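Local coordinates for ganglioside-induced differentiation-associated protein 2 (Homo sapiens, PDB 4UML) that is of uncertain molecular function but carries, in the part crystallised here, a macro domain, a module that in many relatives binds ADP-ribose, at residues C69-T75 with A123-T129; G62-L66 with S89-L93; V190-L194 with L222-R226; C149-L154 with V165-N171. All blocks are in the same frame, centred on the assembly; numbering follows the deposited sequence.

Contact 1: residues C69-T75 with A123-T129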
# COMPACT_ATOMS: atom_id res chain seq x y z
N CYS A 69 -11.26 1.80 2.34
CA CYS A 69 -10.90 0.54 1.71
C CYS A 69 -11.13 -0.62 2.67
O CYS A 69 -11.16 -0.41 3.90
CB CYS A 69 -9.44 0.59 1.26
SG CYS A 69 -9.08 1.85 0.00
N THR A 70 -11.24 -1.83 2.14
CA THR A 70 -11.43 -3.03 2.98
C THR A 70 -10.28 -3.11 3.99
O THR A 70 -10.52 -3.38 5.19
CB THR A 70 -11.49 -4.32 2.14
OG1 THR A 70 -12.39 -4.10 1.03
CG2 THR A 70 -11.98 -5.52 3.01
N ALA A 71 -9.06 -2.91 3.50
CA ALA A 71 -7.86 -2.81 4.31
C ALA A 71 -7.01 -1.60 3.91
O ALA A 71 -6.91 -1.24 2.72
CB ALA A 71 -7.03 -4.07 4.19
N ILE A 72 -6.42 -0.97 4.91
CA ILE A 72 -5.35 -0.03 4.70
C ILE A 72 -4.07 -0.65 5.25
O ILE A 72 -4.10 -1.56 6.10
CB ILE A 72 -5.62 1.38 5.27
CG1 ILE A 72 -5.79 1.34 6.80
CG2 ILE A 72 -6.81 2.02 4.60
CD1 ILE A 72 -5.20 2.55 7.43
N VAL A 73 -2.96 -0.16 4.73
CA VAL A 73 -1.65 -0.70 5.02
C VAL A 73 -0.83 0.24 5.93
O VAL A 73 -0.71 1.42 5.67
CB VAL A 73 -0.88 -0.94 3.73
CG1 VAL A 73 0.52 -1.47 4.04
CG2 VAL A 73 -1.62 -1.89 2.80
N ASN A 74 -0.33 -0.33 7.01
CA ASN A 74 0.54 0.32 7.95
C ASN A 74 1.94 -0.21 7.68
O ASN A 74 2.12 -1.38 7.31
CB ASN A 74 0.12 0.01 9.38
CG ASN A 74 1.04 0.68 10.42
OD1 ASN A 74 1.48 1.79 10.22
ND2 ASN A 74 1.38 -0.03 11.48
N THR A 75 2.91 0.69 7.73
CA THR A 75 4.31 0.33 7.56
C THR A 75 5.03 0.59 8.88
O THR A 75 4.81 1.64 9.51
CB THR A 75 4.95 1.02 6.35
OG1 THR A 75 6.20 0.40 6.06
CG2 THR A 75 5.14 2.54 6.54
N ALA A 123 -11.70 1.82 7.60
CA ALA A 123 -11.37 0.54 6.95
C ALA A 123 -11.67 -0.62 7.91
O ALA A 123 -11.47 -0.48 9.10
CB ALA A 123 -9.91 0.51 6.56
N ARG A 124 -12.10 -1.75 7.36
CA ARG A 124 -12.36 -2.98 8.13
C ARG A 124 -11.09 -3.59 8.73
O ARG A 124 -11.14 -4.13 9.84
CB ARG A 124 -13.08 -4.02 7.24
CG ARG A 124 -13.44 -5.35 7.91
CD ARG A 124 -13.99 -6.37 6.89
NE ARG A 124 -15.30 -5.99 6.35
CZ ARG A 124 -15.79 -6.33 5.14
NH1 ARG A 124 -15.08 -7.09 4.28
NH2 ARG A 124 -17.01 -5.91 4.78
N PHE A 125 -9.98 -3.56 7.98
CA PHE A 125 -8.73 -4.16 8.43
C PHE A 125 -7.56 -3.23 8.27
O PHE A 125 -7.59 -2.32 7.46
CB PHE A 125 -8.38 -5.42 7.62
CG PHE A 125 -9.42 -6.53 7.66
CD1 PHE A 125 -9.64 -7.26 8.82
CD2 PHE A 125 -10.11 -6.89 6.51
CE1 PHE A 125 -10.60 -8.29 8.86
CE2 PHE A 125 -11.03 -7.94 6.52
CZ PHE A 125 -11.27 -8.64 7.69
N ILE A 126 -6.51 -3.49 9.03
CA ILE A 126 -5.21 -2.92 8.76
C ILE A 126 -4.34 -4.10 8.39
O ILE A 126 -4.39 -5.14 9.08
CB ILE A 126 -4.60 -2.23 10.00
CG1 ILE A 126 -5.48 -1.10 10.49
CG2 ILE A 126 -3.23 -1.62 9.69
CD1 ILE A 126 -5.23 -0.72 11.92
N ILE A 127 -3.55 -3.95 7.32
CA ILE A 127 -2.48 -4.89 7.04
C ILE A 127 -1.16 -4.21 7.45
O ILE A 127 -0.79 -3.17 6.91
CB ILE A 127 -2.46 -5.31 5.56
CG1 ILE A 127 -3.76 -6.02 5.23
CG2 ILE A 127 -1.24 -6.21 5.27
CD1 ILE A 127 -4.01 -6.20 3.76
N HIS A 128 -0.46 -4.80 8.42
CA HIS A 128 0.78 -4.27 8.90
C HIS A 128 1.92 -4.96 8.17
O HIS A 128 1.93 -6.21 8.04
CB HIS A 128 0.89 -4.52 10.41
CG HIS A 128 -0.28 -4.03 11.20
ND1 HIS A 128 -0.31 -2.77 11.76
CD2 HIS A 128 -1.47 -4.60 11.48
CE1 HIS A 128 -1.47 -2.60 12.38
NE2 HIS A 128 -2.19 -3.70 12.24
N THR A 129 2.88 -4.18 7.72
CA THR A 129 4.06 -4.75 7.08
C THR A 129 5.33 -4.00 7.46
O THR A 129 5.24 -2.92 8.06
CB THR A 129 3.85 -4.76 5.55
OG1 THR A 129 4.80 -5.63 4.95
CG2 THR A 129 3.95 -3.35 4.96

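Contact 2: residues G62-L66 with S89-L93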
# COMPACT_ATOMS: atom_id res chain seq x y z
N GLY A 62 -3.20 11.99 0.01
CA GLY A 62 -3.94 12.09 1.27
C GLY A 62 -3.47 11.09 2.29
O GLY A 62 -2.59 10.27 2.00
N ASP A 63 -4.07 11.14 3.48
CA ASP A 63 -3.69 10.29 4.61
C ASP A 63 -4.41 8.95 4.47
O ASP A 63 -5.63 8.90 4.52
CB ASP A 63 -4.10 10.98 5.91
CG ASP A 63 -3.58 10.29 7.16
OD1 ASP A 63 -3.24 9.07 7.13
OD2 ASP A 63 -3.51 10.99 8.20
N VAL A 64 -3.65 7.87 4.28
CA VAL A 64 -4.21 6.54 4.08
C VAL A 64 -5.23 6.16 5.18
O VAL A 64 -6.19 5.44 4.91
CB VAL A 64 -3.10 5.49 3.96
CG1 VAL A 64 -2.51 5.16 5.33
CG2 VAL A 64 -3.63 4.23 3.30
N ALA A 65 -5.02 6.63 6.41
CA ALA A 65 -5.88 6.30 7.51
C ALA A 65 -7.33 6.74 7.35
O ALA A 65 -8.20 6.23 8.04
CB ALA A 65 -5.30 6.85 8.81
N LEU A 66 -7.58 7.64 6.41
CA LEU A 66 -8.94 8.15 6.18
C LEU A 66 -9.74 7.29 5.24
O LEU A 66 -10.93 7.49 5.09
CB LEU A 66 -8.86 9.54 5.60
CG LEU A 66 -8.19 10.58 6.53
CD1 LEU A 66 -8.04 11.90 5.82
CD2 LEU A 66 -9.03 10.72 7.78
N SER A 89 -0.83 8.39 12.23
CA SER A 89 -2.26 8.59 11.91
C SER A 89 -3.07 7.36 12.15
O SER A 89 -4.15 7.42 12.74
CB SER A 89 -2.45 8.96 10.46
OG SER A 89 -1.61 10.03 10.17
N ILE A 90 -2.58 6.23 11.62
CA ILE A 90 -3.30 5.01 11.73
C ILE A 90 -3.55 4.68 13.21
O ILE A 90 -4.67 4.36 13.58
CB ILE A 90 -2.54 3.85 11.03
CG1 ILE A 90 -2.52 4.04 9.49
CG2 ILE A 90 -3.16 2.55 11.43
CD1 ILE A 90 -1.84 2.89 8.72
N PHE A 91 -2.53 4.74 14.07
CA PHE A 91 -2.76 4.36 15.50
C PHE A 91 -3.73 5.32 16.21
O PHE A 91 -4.59 4.92 17.00
CB PHE A 91 -1.44 4.33 16.29
CG PHE A 91 -0.54 3.17 15.96
CD1 PHE A 91 -0.98 2.09 15.22
CD2 PHE A 91 0.75 3.16 16.43
CE1 PHE A 91 -0.13 1.03 14.94
CE2 PHE A 91 1.60 2.10 16.16
CZ PHE A 91 1.15 1.03 15.43
N MET A 92 -3.59 6.59 15.92
CA MET A 92 -4.46 7.56 16.51
C MET A 92 -5.91 7.28 16.10
O MET A 92 -6.82 7.29 16.94
CB MET A 92 -4.04 8.94 16.04
CG MET A 92 -5.08 9.97 16.40
SD MET A 92 -4.43 11.62 16.14
CE MET A 92 -3.31 11.73 17.54
N LEU A 93 -6.15 7.03 14.81
CA LEU A 93 -7.54 6.88 14.34
C LEU A 93 -8.14 5.54 14.65
O LEU A 93 -9.36 5.44 14.86
CB LEU A 93 -7.64 7.23 12.89
CG LEU A 93 -7.36 8.71 12.66
CD1 LEU A 93 -7.42 8.99 11.17
CD2 LEU A 93 -8.36 9.57 13.44

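Contact 3: residues V190-L194 with L222-R226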
# COMPACT_ATOMS: atom_id res chain seq x y z
N VAL A 190 2.13 -4.48 -8.17
CA VAL A 190 0.68 -4.37 -8.21
C VAL A 190 0.17 -4.63 -9.64
O VAL A 190 -0.87 -5.24 -9.82
CB VAL A 190 0.20 -2.98 -7.70
CG1 VAL A 190 -1.26 -2.74 -8.01
CG2 VAL A 190 0.44 -2.84 -6.21
N ARG A 191 0.88 -4.11 -10.64
CA ARG A 191 0.49 -4.35 -12.05
C ARG A 191 0.37 -5.86 -12.30
O ARG A 191 -0.69 -6.33 -12.70
CB ARG A 191 1.46 -3.68 -13.02
CG ARG A 191 1.32 -4.14 -14.47
CD ARG A 191 -0.03 -3.74 -15.03
NE ARG A 191 -0.38 -4.41 -16.29
CZ ARG A 191 -0.77 -3.81 -17.42
NH1 ARG A 191 -0.81 -2.48 -17.56
NH2 ARG A 191 -1.09 -4.56 -18.46
N ARG A 192 1.42 -6.59 -11.99
CA ARG A 192 1.50 -8.00 -12.29
C ARG A 192 0.49 -8.79 -11.53
O ARG A 192 -0.10 -9.76 -12.05
CB ARG A 192 2.90 -8.53 -12.04
CG ARG A 192 3.91 -7.95 -13.01
CD ARG A 192 5.32 -8.40 -12.71
NE ARG A 192 6.24 -7.96 -13.77
CZ ARG A 192 7.57 -7.90 -13.66
NH1 ARG A 192 8.18 -8.25 -12.53
NH2 ARG A 192 8.30 -7.49 -14.70
N PHE A 193 0.25 -8.39 -10.29
CA PHE A 193 -0.78 -9.05 -9.50
C PHE A 193 -2.17 -8.76 -10.05
O PHE A 193 -3.04 -9.64 -10.03
CB PHE A 193 -0.72 -8.58 -8.04
CG PHE A 193 -1.86 -9.07 -7.20
CD1 PHE A 193 -3.03 -8.34 -7.12
CD2 PHE A 193 -1.74 -10.24 -6.46
CE1 PHE A 193 -4.09 -8.77 -6.33
CE2 PHE A 193 -2.79 -10.68 -5.65
CZ PHE A 193 -3.97 -9.95 -5.60
N LEU A 194 -2.42 -7.53 -10.48
CA LEU A 194 -3.74 -7.23 -10.96
C LEU A 194 -4.03 -7.92 -12.30
O LEU A 194 -5.18 -8.26 -12.59
CB LEU A 194 -3.95 -5.73 -11.09
CG LEU A 194 -4.20 -4.93 -9.81
CD1 LEU A 194 -4.23 -3.45 -10.11
CD2 LEU A 194 -5.52 -5.33 -9.17
N LEU A 222 4.23 4.00 -17.12
CA LEU A 222 5.10 2.90 -17.53
C LEU A 222 4.52 1.52 -17.17
O LEU A 222 4.65 0.55 -17.94
CB LEU A 222 6.49 3.13 -16.91
CG LEU A 222 7.62 2.10 -16.84
CD1 LEU A 222 8.08 1.60 -18.20
CD2 LEU A 222 8.79 2.74 -16.09
N TYR A 223 3.87 1.43 -16.01
CA TYR A 223 3.26 0.18 -15.57
C TYR A 223 1.79 0.08 -15.94
O TYR A 223 1.27 -1.02 -16.05
CB TYR A 223 3.47 -0.00 -14.06
CG TYR A 223 4.93 -0.08 -13.80
CD1 TYR A 223 5.63 -1.23 -14.10
CD2 TYR A 223 5.65 1.03 -13.36
CE1 TYR A 223 6.98 -1.30 -13.93
CE2 TYR A 223 7.01 0.95 -13.18
CZ TYR A 223 7.66 -0.21 -13.47
OH TYR A 223 9.02 -0.30 -13.32
N PHE A 224 1.15 1.22 -16.18
CA PHE A 224 -0.27 1.25 -16.51
C PHE A 224 -0.50 2.20 -17.70
O PHE A 224 -1.14 3.25 -17.56
CB PHE A 224 -1.08 1.69 -15.27
CG PHE A 224 -0.95 0.75 -14.09
CD1 PHE A 224 -1.78 -0.35 -13.94
CD2 PHE A 224 0.02 0.97 -13.12
CE1 PHE A 224 -1.65 -1.22 -12.86
CE2 PHE A 224 0.15 0.11 -12.03
CZ PHE A 224 -0.68 -0.98 -11.90
N PRO A 225 0.06 1.85 -18.88
CA PRO A 225 -0.15 2.70 -20.07
C PRO A 225 -1.65 2.93 -20.36
O PRO A 225 -2.45 2.00 -20.28
CB PRO A 225 0.50 1.89 -21.20
CG PRO A 225 0.57 0.49 -20.72
CD PRO A 225 0.76 0.59 -19.23
N ARG A 226 -2.01 4.17 -20.67
CA ARG A 226 -3.42 4.56 -20.89
C ARG A 226 -3.91 4.43 -22.36
O ARG A 226 -5.05 4.03 -22.59
CB ARG A 226 -3.63 6.01 -20.44
CG ARG A 226 -3.46 6.25 -18.96
CD ARG A 226 -2.83 7.61 -18.73
NE ARG A 226 -3.44 8.34 -17.63
CZ ARG A 226 -3.17 9.61 -17.34
NH1 ARG A 226 -2.29 10.29 -18.08
NH2 ARG A 226 -3.77 10.21 -16.32
O HOH W 1 -2.64 -0.56 -18.81

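Contact 4: residues C149-L154 with V165-N171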
# COMPACT_ATOMS: atom_id res chain seq x y z
N CYS A 149 6.94 -7.34 0.83
CA CYS A 149 5.90 -6.51 1.45
C CYS A 149 4.67 -6.36 0.55
O CYS A 149 3.55 -6.61 0.99
CB CYS A 149 6.46 -5.12 1.77
SG CYS A 149 7.68 -5.12 3.08
N TYR A 150 4.88 -5.87 -0.67
CA TYR A 150 3.76 -5.62 -1.57
C TYR A 150 3.02 -6.94 -1.95
O TYR A 150 1.81 -7.00 -1.94
CB TYR A 150 4.23 -4.88 -2.83
CG TYR A 150 4.42 -3.43 -2.59
CD1 TYR A 150 3.34 -2.56 -2.68
CD2 TYR A 150 5.65 -2.92 -2.14
CE1 TYR A 150 3.48 -1.22 -2.38
CE2 TYR A 150 5.81 -1.57 -1.87
CZ TYR A 150 4.73 -0.73 -1.98
OH TYR A 150 4.85 0.57 -1.68
N ARG A 151 3.79 -7.98 -2.23
CA ARG A 151 3.26 -9.31 -2.58
C ARG A 151 2.42 -9.89 -1.42
O ARG A 151 1.32 -10.40 -1.61
CB ARG A 151 4.46 -10.19 -2.86
CG ARG A 151 4.15 -11.65 -3.19
CD ARG A 151 4.28 -12.56 -1.98
NE ARG A 151 4.32 -13.98 -2.38
CZ ARG A 151 4.27 -15.02 -1.54
NH1 ARG A 151 4.16 -14.84 -0.23
NH2 ARG A 151 4.33 -16.26 -2.02
N ASN A 152 2.94 -9.81 -0.21
CA ASN A 152 2.23 -10.35 0.93
C ASN A 152 0.98 -9.57 1.35
O ASN A 152 0.02 -10.16 1.87
CB ASN A 152 3.19 -10.55 2.09
CG ASN A 152 4.10 -11.75 1.88
OD1 ASN A 152 3.65 -12.77 1.37
ND2 ASN A 152 5.38 -11.62 2.22
N VAL A 153 0.99 -8.24 1.16
CA VAL A 153 -0.22 -7.45 1.37
C VAL A 153 -1.32 -7.92 0.46
O VAL A 153 -2.46 -8.20 0.87
CB VAL A 153 0.07 -5.95 1.10
CG1 VAL A 153 -1.22 -5.14 1.01
CG2 VAL A 153 0.91 -5.40 2.25
N LEU A 154 -0.94 -8.01 -0.81
CA LEU A 154 -1.87 -8.47 -1.83
C LEU A 154 -2.33 -9.91 -1.62
O LEU A 154 -3.49 -10.21 -1.91
CB LEU A 154 -1.24 -8.31 -3.20
CG LEU A 154 -1.05 -6.85 -3.61
CD1 LEU A 154 -0.12 -6.75 -4.82
CD2 LEU A 154 -2.36 -6.14 -3.86
N VAL A 165 -7.87 -2.19 -1.38
CA VAL A 165 -6.69 -2.04 -0.53
C VAL A 165 -6.13 -0.62 -0.71
O VAL A 165 -5.94 -0.15 -1.84
CB VAL A 165 -5.61 -3.10 -0.80
CG1 VAL A 165 -4.39 -2.94 0.13
CG2 VAL A 165 -6.17 -4.51 -0.61
N GLY A 166 -5.97 0.08 0.40
CA GLY A 166 -5.29 1.36 0.46
C GLY A 166 -3.84 1.19 0.86
O GLY A 166 -3.54 0.93 2.01
N PHE A 167 -2.94 1.31 -0.09
CA PHE A 167 -1.52 1.30 0.20
C PHE A 167 -1.02 2.65 0.69
O PHE A 167 -1.34 3.67 0.11
CB PHE A 167 -0.68 0.94 -1.02
CG PHE A 167 -0.64 -0.52 -1.33
CD1 PHE A 167 0.27 -1.36 -0.69
CD2 PHE A 167 -1.50 -1.04 -2.27
CE1 PHE A 167 0.30 -2.71 -0.98
CE2 PHE A 167 -1.46 -2.38 -2.56
CZ PHE A 167 -0.58 -3.21 -1.91
N CYS A 168 -0.21 2.62 1.74
CA CYS A 168 0.69 3.72 2.05
C CYS A 168 1.92 3.49 1.20
O CYS A 168 2.09 2.42 0.56
CB CYS A 168 1.06 3.75 3.53
SG CYS A 168 1.98 2.28 4.09
N VAL A 169 2.80 4.47 1.17
CA VAL A 169 4.11 4.26 0.59
C VAL A 169 4.84 3.39 1.60
O VAL A 169 5.11 3.83 2.72
CB VAL A 169 4.79 5.63 0.35
CG1 VAL A 169 6.21 5.42 -0.16
CG2 VAL A 169 3.98 6.43 -0.67
N ILE A 170 5.09 2.11 1.25
CA ILE A 170 5.60 1.17 2.26
C ILE A 170 7.04 1.52 2.72
O ILE A 170 7.40 1.24 3.86
CB ILE A 170 5.49 -0.32 1.78
CG1 ILE A 170 3.98 -0.70 1.75
CG2 ILE A 170 6.25 -1.29 2.68
CD1 ILE A 170 3.66 -2.07 1.19
N ASN A 171 7.82 2.09 1.83
CA ASN A 171 9.18 2.51 2.16
C ASN A 171 9.10 3.82 2.93
O ASN A 171 8.76 4.84 2.36
CB ASN A 171 10.01 2.68 0.87
CG ASN A 171 9.28 3.47 -0.22
OD1 ASN A 171 8.23 3.05 -0.74
ND2 ASN A 171 9.85 4.61 -0.59
O HOH W 2 2.85 2.34 -2.59

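Contact 1: residues C69-T75 with A123-T129
With CG of Asn-74 turned opposite its backbone N (chi1 180°) and CG of His-128 turned opposite its carbonyl carbon, two side chains from neighbouring strands meet over the face of the sheet that they share with Ile-72 and Ile-126. Asn-74 ND2 donates to His-128 ND1 over 3.2 Å in a nearly straight bond (166°). The nitrogen arrives at the ring's edge, in its plane, although the amide stands almost perpendicular to the imidazole. Ile-126 CG2 lies over one face of that ring near its rim, 3.3 Å above the plane, and also touches Asn-74 CB at 3.7 Å.

Strands 71-75 and 125-129 run parallel as neighbours in the six-stranded sheet of the macro domain, 125-129 next to the edge strand 113-117, and are joined by five backbone hydrogen bonds, the shortest from Ile-127 N to Ile-72 O at 2.7 Å. On the other face Ile-127 CD1 reaches Ala-71 CB at 3.7 Å and Val-73 CG1 meets Thr-129 CG2 at 4.0 Å, a layer packed on helix 139-159. Replacing Asn-74 by a leucine would probably leave His-128 ND1 and Ser-87 OG, the partner of Asn-74 OD1, without their mates and the imidazole freer to turn. Since ND1 accepts while NE2 is hydrogen-bonded to Thr-116 OG1, a neutral His-128 ring would probably keep its proton on NE2.

Contact 2: residues G62-L66 with S89-L93
Ser-89 OG lies within hydrogen-bonding distance of two acceptors, Asp-63 OD2 across the contact at 2.9 Å and the carbonyl of Pro-85 one turn back in its own helix. Asp-63 carries its carboxylate toward the helix because CG is anti to the backbone N (chi1 -172°). Its other oxygen, OD1, turns back to accept from Ala-65 N at 3.1 Å, met from above the carboxylate plane, which makes an Asx turn and helps hold the rotation of the group. Gly-62, Asp-63 and Val-64 resemble the Gly-Asp-Ile sequence that follows an early strand in many macro domains, where the aspartate commonly recognises the adenine of ADP-ribose; such a role is not established here. Behind this polar end the short 3-10 turn 64-66 packs against helix 85-94. Ala-65 CB fits among three helix residues, touching Ser-89 CB at 3.9 Å, Ile-90 CG1 at 4.0 Å and Leu-93 CD1 at 3.8 Å. On the buried side Val-64 CG1 meets Ile-90 CD1 at 4.1 Å, and both side chains rest on Ile-72 of the sheet. Toward the outer side, Leu-93 CD1 also meets Leu-66 CD2 at 4.1 Å, with Val-12 packing on Leu-66 and Leu-121 on Leu-93.

Contact 3: residues V190-L194 with L222-R226
Val-190 opens the contact from helix 179-197, its CG1 touching the far end of the Phe-224 ring, 4.3 Å from CZ. One residue on, Arg-191 carries most of the interface. Its CB rests 3.6 Å from Phe-224 CZ, and the chain then runs along the ring in the direction opposite to that of the phenylalanine, bringing CD to 3.7 Å from CE1. A bend at the second torsion (chi2 66°) directs the guanidinium toward the end of helix 210-223. There NH1 donates to the carbonyl O of Tyr-223 at 3.0 Å, a bent bond (136°) whose acceptor lies tilted out of the guanidinium plane, and a water joins NH1, by a weak bond, to Pro-225 O. The rest of the group is occupied as well: NE forms a salt bridge with Glu-195 one turn along the same helix, and NH2 binds the carbonyl of Leu-48. Leu-194 completes this face of the helix, with CD1 4.4 Å from Phe-224 CE1 and Val-53 and Val-57 packed nearby.

Two helices of the macro domain, on the two sides of strand 203-208 in the chain, are thus joined where the second one ends. A methionine in place of Arg-191 would probably leave Glu-195 without its countercharge and the carbonyls of Tyr-223 and Leu-48 without this donor. Because Phe-224 is the first residue to leave the helical conformation, the positive group stands at a C-terminal helix end, where the helix dipole would be expected to favour it.

Contact 4: residues C149-L154 with V165-N171
Ile-170 and Tyr-150 approach from opposite directions, and CD1 of the isoleucine settles over the middle of the tyrosine ring, 3.6 Å from its centroid and 11° off the normal, a clear CH-pi contact. The Phe-167 ring lies alongside, inclined by 29° to the tyrosine but slid away, with centroids 5.2 Å apart; the two barely overlap and touch mainly where Tyr-150 CD1 meets Phe-167 CE1 at 3.5 Å. Val-153, whose CG1 stands anti to its backbone N, presents that methyl to the same CE1, also at 3.5 Å, while Leu-154 CD2 comes at the ring's edge, 3.9 Å from CZ. Helix 139-159 thereby lies on the sheet of the macro domain, nearly antiparallel to strand 164-167, to which a short connection leads from it. Cys-149 CB adds a contact with Ile-170 CG2 at 3.9 Å.

Tyr-150 OH accepts a weak but straight bond from Ile-170 N (3.3 Å). Water 2, in the plane of the ring and 2.8 Å from Tyr-150 OH, links that hydroxyl to the carbonyl O of Cys-168. A buried hydroxyl is thus met by the main chain just beyond the strand, weakly by Ile-170 N and through a water by Cys-168.

From the N terminus, contact 2 opens first at 62-66 and contact 1 follows at 69-75; contact 2 closes at 89-93 before contact 1 closes at 123-129, so they cross. Contact 4 closes the short loop from helix 139-159 back to the sheet, and contact 3 a later one between helices 179-197 and 210-223, both in series. Contact 1 lies within the sheet, with contact 2 joining helix 85-94, on one of its faces, to the turn after strand 57-61 and contact 4 laying a helix on the other. Thr-75 OG1 bonds to Ile-170 O between contacts 1 and 4. Val-190 and Phe-193 pack on contact 4, while the centres of contacts 2 and 3 lie about 26 Å apart.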